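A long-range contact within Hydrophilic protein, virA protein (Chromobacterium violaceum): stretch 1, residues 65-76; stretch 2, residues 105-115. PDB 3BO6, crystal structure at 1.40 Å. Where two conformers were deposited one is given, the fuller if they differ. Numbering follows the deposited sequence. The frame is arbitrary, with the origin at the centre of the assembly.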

# COMPACT_ATOMS: atom_id res chain seq x y z
N PHE A 65 11.18 -7.00 -8.45
CA PHE A 65 10.04 -7.16 -7.55
C PHE A 65 9.30 -8.45 -7.85
O PHE A 65 9.45 -9.04 -8.93
CB PHE A 65 9.07 -5.98 -7.69
CG PHE A 65 9.68 -4.64 -7.37
CD1 PHE A 65 9.77 -4.19 -6.06
CD2 PHE A 65 10.15 -3.82 -8.39
CE1 PHE A 65 10.34 -2.95 -5.76
CE2 PHE A 65 10.70 -2.57 -8.10
CZ PHE A 65 10.80 -2.14 -6.79
N MET A 66 8.52 -8.90 -6.88
CA MET A 66 7.54 -9.96 -7.08
C MET A 66 6.17 -9.32 -6.92
O MET A 66 5.96 -8.50 -6.02
CB MET A 66 7.74 -11.10 -6.09
CG MET A 66 9.14 -11.68 -6.15
SD MET A 66 10.04 -11.35 -4.64
CE MET A 66 8.94 -12.18 -3.53
N HIS A 67 5.25 -9.67 -7.81
CA HIS A 67 3.99 -8.94 -7.93
C HIS A 67 2.79 -9.83 -7.62
O HIS A 67 2.78 -11.00 -7.96
CB HIS A 67 3.82 -8.44 -9.37
CG HIS A 67 5.01 -7.68 -9.89
ND1 HIS A 67 5.06 -6.31 -9.89
CD2 HIS A 67 6.17 -8.11 -10.43
CE1 HIS A 67 6.21 -5.91 -10.41
NE2 HIS A 67 6.90 -6.99 -10.75
N ALA A 68 1.76 -9.22 -7.05
CA ALA A 68 0.50 -9.89 -6.81
C ALA A 68 -0.62 -8.96 -7.24
O ALA A 68 -0.62 -7.77 -6.88
CB ALA A 68 0.35 -10.20 -5.32
N HIS A 69 -1.59 -9.48 -7.98
CA HIS A 69 -2.77 -8.70 -8.31
C HIS A 69 -3.98 -9.60 -8.47
O HIS A 69 -3.88 -10.67 -9.02
CB HIS A 69 -2.57 -7.82 -9.54
CG HIS A 69 -2.49 -8.59 -10.82
ND1 HIS A 69 -1.30 -9.05 -11.33
CD2 HIS A 69 -3.46 -8.97 -11.69
CE1 HIS A 69 -1.53 -9.69 -12.47
NE2 HIS A 69 -2.83 -9.65 -12.71
N ARG A 70 -5.13 -9.15 -7.98
CA ARG A 70 -6.34 -9.95 -8.10
C ARG A 70 -6.73 -10.18 -9.55
O ARG A 70 -6.75 -9.25 -10.35
CB ARG A 70 -7.51 -9.25 -7.40
CG ARG A 70 -7.45 -9.32 -5.89
CD ARG A 70 -8.73 -8.78 -5.29
NE ARG A 70 -8.86 -9.12 -3.88
CZ ARG A 70 -8.97 -8.23 -2.89
NH1 ARG A 70 -8.92 -6.94 -3.15
NH2 ARG A 70 -9.10 -8.65 -1.63
N GLU A 71 -7.05 -11.43 -9.87
CA GLU A 71 -7.59 -11.76 -11.17
C GLU A 71 -8.90 -11.01 -11.37
O GLU A 71 -9.18 -10.54 -12.47
CB GLU A 71 -7.79 -13.27 -11.24
CG GLU A 71 -8.34 -13.78 -12.54
CD GLU A 71 -8.43 -15.28 -12.54
OE1 GLU A 71 -7.43 -15.95 -12.19
OE2 GLU A 71 -9.49 -15.80 -12.88
N ASN A 72 -9.69 -10.92 -10.30
CA ASN A 72 -10.94 -10.16 -10.32
C ASN A 72 -10.87 -9.03 -9.29
O ASN A 72 -11.08 -9.26 -8.10
CB ASN A 72 -12.14 -11.07 -10.04
CG ASN A 72 -12.46 -11.98 -11.21
OD1 ASN A 72 -12.81 -11.51 -12.29
ND2 ASN A 72 -12.37 -13.28 -10.99
N PRO A 73 -10.57 -7.81 -9.75
CA PRO A 73 -10.37 -6.73 -8.78
C PRO A 73 -11.64 -6.37 -8.02
O PRO A 73 -12.74 -6.44 -8.58
CB PRO A 73 -9.94 -5.55 -9.66
CG PRO A 73 -9.43 -6.16 -10.92
CD PRO A 73 -10.26 -7.39 -11.13
N GLN A 74 -11.49 -6.03 -6.75
CA GLN A 74 -12.61 -5.53 -5.96
C GLN A 74 -12.86 -4.04 -6.16
O GLN A 74 -13.98 -3.57 -5.98
CB GLN A 74 -12.37 -5.83 -4.48
CG GLN A 74 -12.45 -7.30 -4.15
CD GLN A 74 -13.87 -7.82 -4.22
OE1 GLN A 74 -14.15 -8.81 -4.89
NE2 GLN A 74 -14.77 -7.13 -3.53
N CYS A 75 -11.81 -3.30 -6.52
CA CYS A 75 -11.96 -1.86 -6.77
C CYS A 75 -12.10 -1.63 -8.27
O CYS A 75 -11.25 -2.08 -9.05
CB CYS A 75 -10.76 -1.08 -6.21
SG CYS A 75 -10.72 -1.08 -4.41
N LYS A 76 -13.17 -0.96 -8.66
CA LYS A 76 -13.51 -0.85 -10.09
C LYS A 76 -13.05 0.46 -10.73
O LYS A 76 -13.23 0.68 -11.92
CB LYS A 76 -15.01 -1.01 -10.29
CG LYS A 76 -15.61 -2.25 -9.65
CD LYS A 76 -14.92 -3.50 -10.19
CE LYS A 76 -15.66 -4.76 -9.78
NZ LYS A 76 -14.98 -5.99 -10.28
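Stretch 2, residues 105-115: FSVDSPIDKWK

Stretch 2 ends in a strand, residues 113-115, that runs antiparallel to strand 65-70 at 168°, with the axes 4.8 Å apart at their closest. Ala 68 and Trp 114 form the hydrogen-bonded pair: Ala 68 N to Trp 114 O and Trp 114 N to Ala 68 O are both 3.0 Å. Arg 70 N adds a bond to Asp 112 O at 2.9 Å.

Ala 68 and Trp 114 share one face of the sheet. With chi1 p and chi2 -94°, the indole turns back over its partner, and Ala 68 CB packs on the ring face, 3.5 Å from Trp 114 CE2. His 67, His 69, Lys 113 and Lys 115 point to the other face. Lys 115 has chi1 p and is then fully extended, t at chi2 to chi4. This carries its end over the face of Phe 65, with Lys 115 NZ 3.7 Å from Phe 65 CD2, a cation-pi contact.

Before the strand, stretch 2 makes a type I turn from Ser 106 to Ser 109. Arg 70, m then t, t, reaches this loop. Its NH1 makes a salt bridge to Asp 112 OD1 (2.8 Å), and its NH2 bonds Ser 109 O (2.8 Å). Asp 112, chi1 m, also accepts from the loop backbone of stretch 1: Gln 74 N to Asp 112 OD1 and Cys 75 N to Asp 112 OD2 are both 2.9 Å.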

# COMPACT_ATOMS: atom_id res chain seq x y z
N PHE A 105 -3.10 -11.28 1.25
CA PHE A 105 -3.87 -12.22 0.43
C PHE A 105 -5.31 -12.37 0.92
O PHE A 105 -6.03 -13.24 0.45
CB PHE A 105 -3.18 -13.59 0.38
CG PHE A 105 -1.91 -13.60 -0.41
CD1 PHE A 105 -0.68 -13.49 0.22
CD2 PHE A 105 -1.94 -13.74 -1.80
CE1 PHE A 105 0.51 -13.48 -0.52
CE2 PHE A 105 -0.76 -13.73 -2.54
CZ PHE A 105 0.46 -13.62 -1.90
N SER A 106 -5.73 -11.54 1.86
CA SER A 106 -7.07 -11.68 2.44
C SER A 106 -8.19 -11.43 1.44
O SER A 106 -8.12 -10.47 0.65
CB SER A 106 -7.23 -10.72 3.62
OG SER A 106 -8.57 -10.71 4.12
N VAL A 107 -9.25 -12.24 1.50
CA VAL A 107 -10.46 -12.00 0.71
C VAL A 107 -11.06 -10.62 1.03
O VAL A 107 -11.83 -10.04 0.24
CB VAL A 107 -11.51 -13.10 0.97
CG1 VAL A 107 -11.90 -13.13 2.45
CG2 VAL A 107 -12.73 -12.90 0.10
N ASP A 108 -10.73 -10.10 2.21
CA ASP A 108 -11.27 -8.84 2.68
C ASP A 108 -10.34 -7.64 2.47
O ASP A 108 -10.69 -6.52 2.81
CB ASP A 108 -11.64 -8.94 4.18
CG ASP A 108 -12.69 -10.00 4.46
OD1 ASP A 108 -13.67 -10.11 3.69
OD2 ASP A 108 -12.52 -10.73 5.46
N SER A 109 -9.16 -7.88 1.89
CA SER A 109 -8.23 -6.79 1.70
C SER A 109 -8.77 -5.79 0.69
O SER A 109 -9.32 -6.20 -0.34
CB SER A 109 -6.89 -7.30 1.17
OG SER A 109 -6.10 -6.19 0.76
N PRO A 110 -8.61 -4.49 0.96
CA PRO A 110 -9.02 -3.47 -0.01
C PRO A 110 -7.95 -3.19 -1.07
O PRO A 110 -8.19 -2.34 -1.91
CB PRO A 110 -9.21 -2.23 0.86
CG PRO A 110 -8.19 -2.39 1.92
CD PRO A 110 -8.07 -3.89 2.19
N ILE A 111 -6.82 -3.90 -1.04
CA ILE A 111 -5.72 -3.66 -1.96
C ILE A 111 -5.70 -4.75 -3.03
O ILE A 111 -5.40 -5.91 -2.76
CB ILE A 111 -4.36 -3.62 -1.21
CG1 ILE A 111 -4.38 -2.51 -0.13
CG2 ILE A 111 -3.19 -3.47 -2.21
CD1 ILE A 111 -4.61 -1.09 -0.68
N ASP A 112 -6.02 -4.36 -4.27
CA ASP A 112 -6.05 -5.29 -5.40
C ASP A 112 -4.68 -5.67 -5.94
O ASP A 112 -4.54 -6.71 -6.58
CB ASP A 112 -6.83 -4.69 -6.56
CG ASP A 112 -8.34 -4.70 -6.36
OD1 ASP A 112 -8.87 -5.56 -5.61
OD2 ASP A 112 -9.00 -3.87 -7.01
N LYS A 113 -3.67 -4.83 -5.70
CA LYS A 113 -2.37 -4.98 -6.35
C LYS A 113 -1.26 -4.49 -5.45
O LYS A 113 -1.37 -3.39 -4.90
CB LYS A 113 -2.37 -4.18 -7.67
CG LYS A 113 -1.16 -4.45 -8.55
CD LYS A 113 -1.22 -3.65 -9.85
CE LYS A 113 -0.55 -2.29 -9.69
NZ LYS A 113 0.05 -1.80 -10.97
N TRP A 114 -0.19 -5.27 -5.33
CA TRP A 114 0.97 -4.90 -4.52
C TRP A 114 2.20 -5.64 -5.03
O TRP A 114 2.08 -6.54 -5.85
CB TRP A 114 0.70 -5.18 -3.01
CG TRP A 114 0.24 -6.58 -2.67
CD1 TRP A 114 -1.05 -7.00 -2.53
CD2 TRP A 114 1.07 -7.72 -2.39
NE1 TRP A 114 -1.07 -8.36 -2.20
CE2 TRP A 114 0.22 -8.80 -2.11
CE3 TRP A 114 2.45 -7.92 -2.37
CZ2 TRP A 114 0.70 -10.08 -1.82
CZ3 TRP A 114 2.93 -9.18 -2.07
CH2 TRP A 114 2.06 -10.25 -1.80
N LYS A 115 3.39 -5.21 -4.59
CA LYS A 115 4.68 -5.89 -4.92
C LYS A 115 5.57 -5.75 -3.71
O LYS A 115 5.19 -5.06 -2.81
CB LYS A 115 5.30 -5.31 -6.19
CG LYS A 115 5.81 -3.90 -6.08
CD LYS A 115 6.18 -3.43 -7.49
CE LYS A 115 6.93 -2.13 -7.47
NZ LYS A 115 7.18 -1.71 -8.89
O HOH W 1 1.87 -5.78 -8.70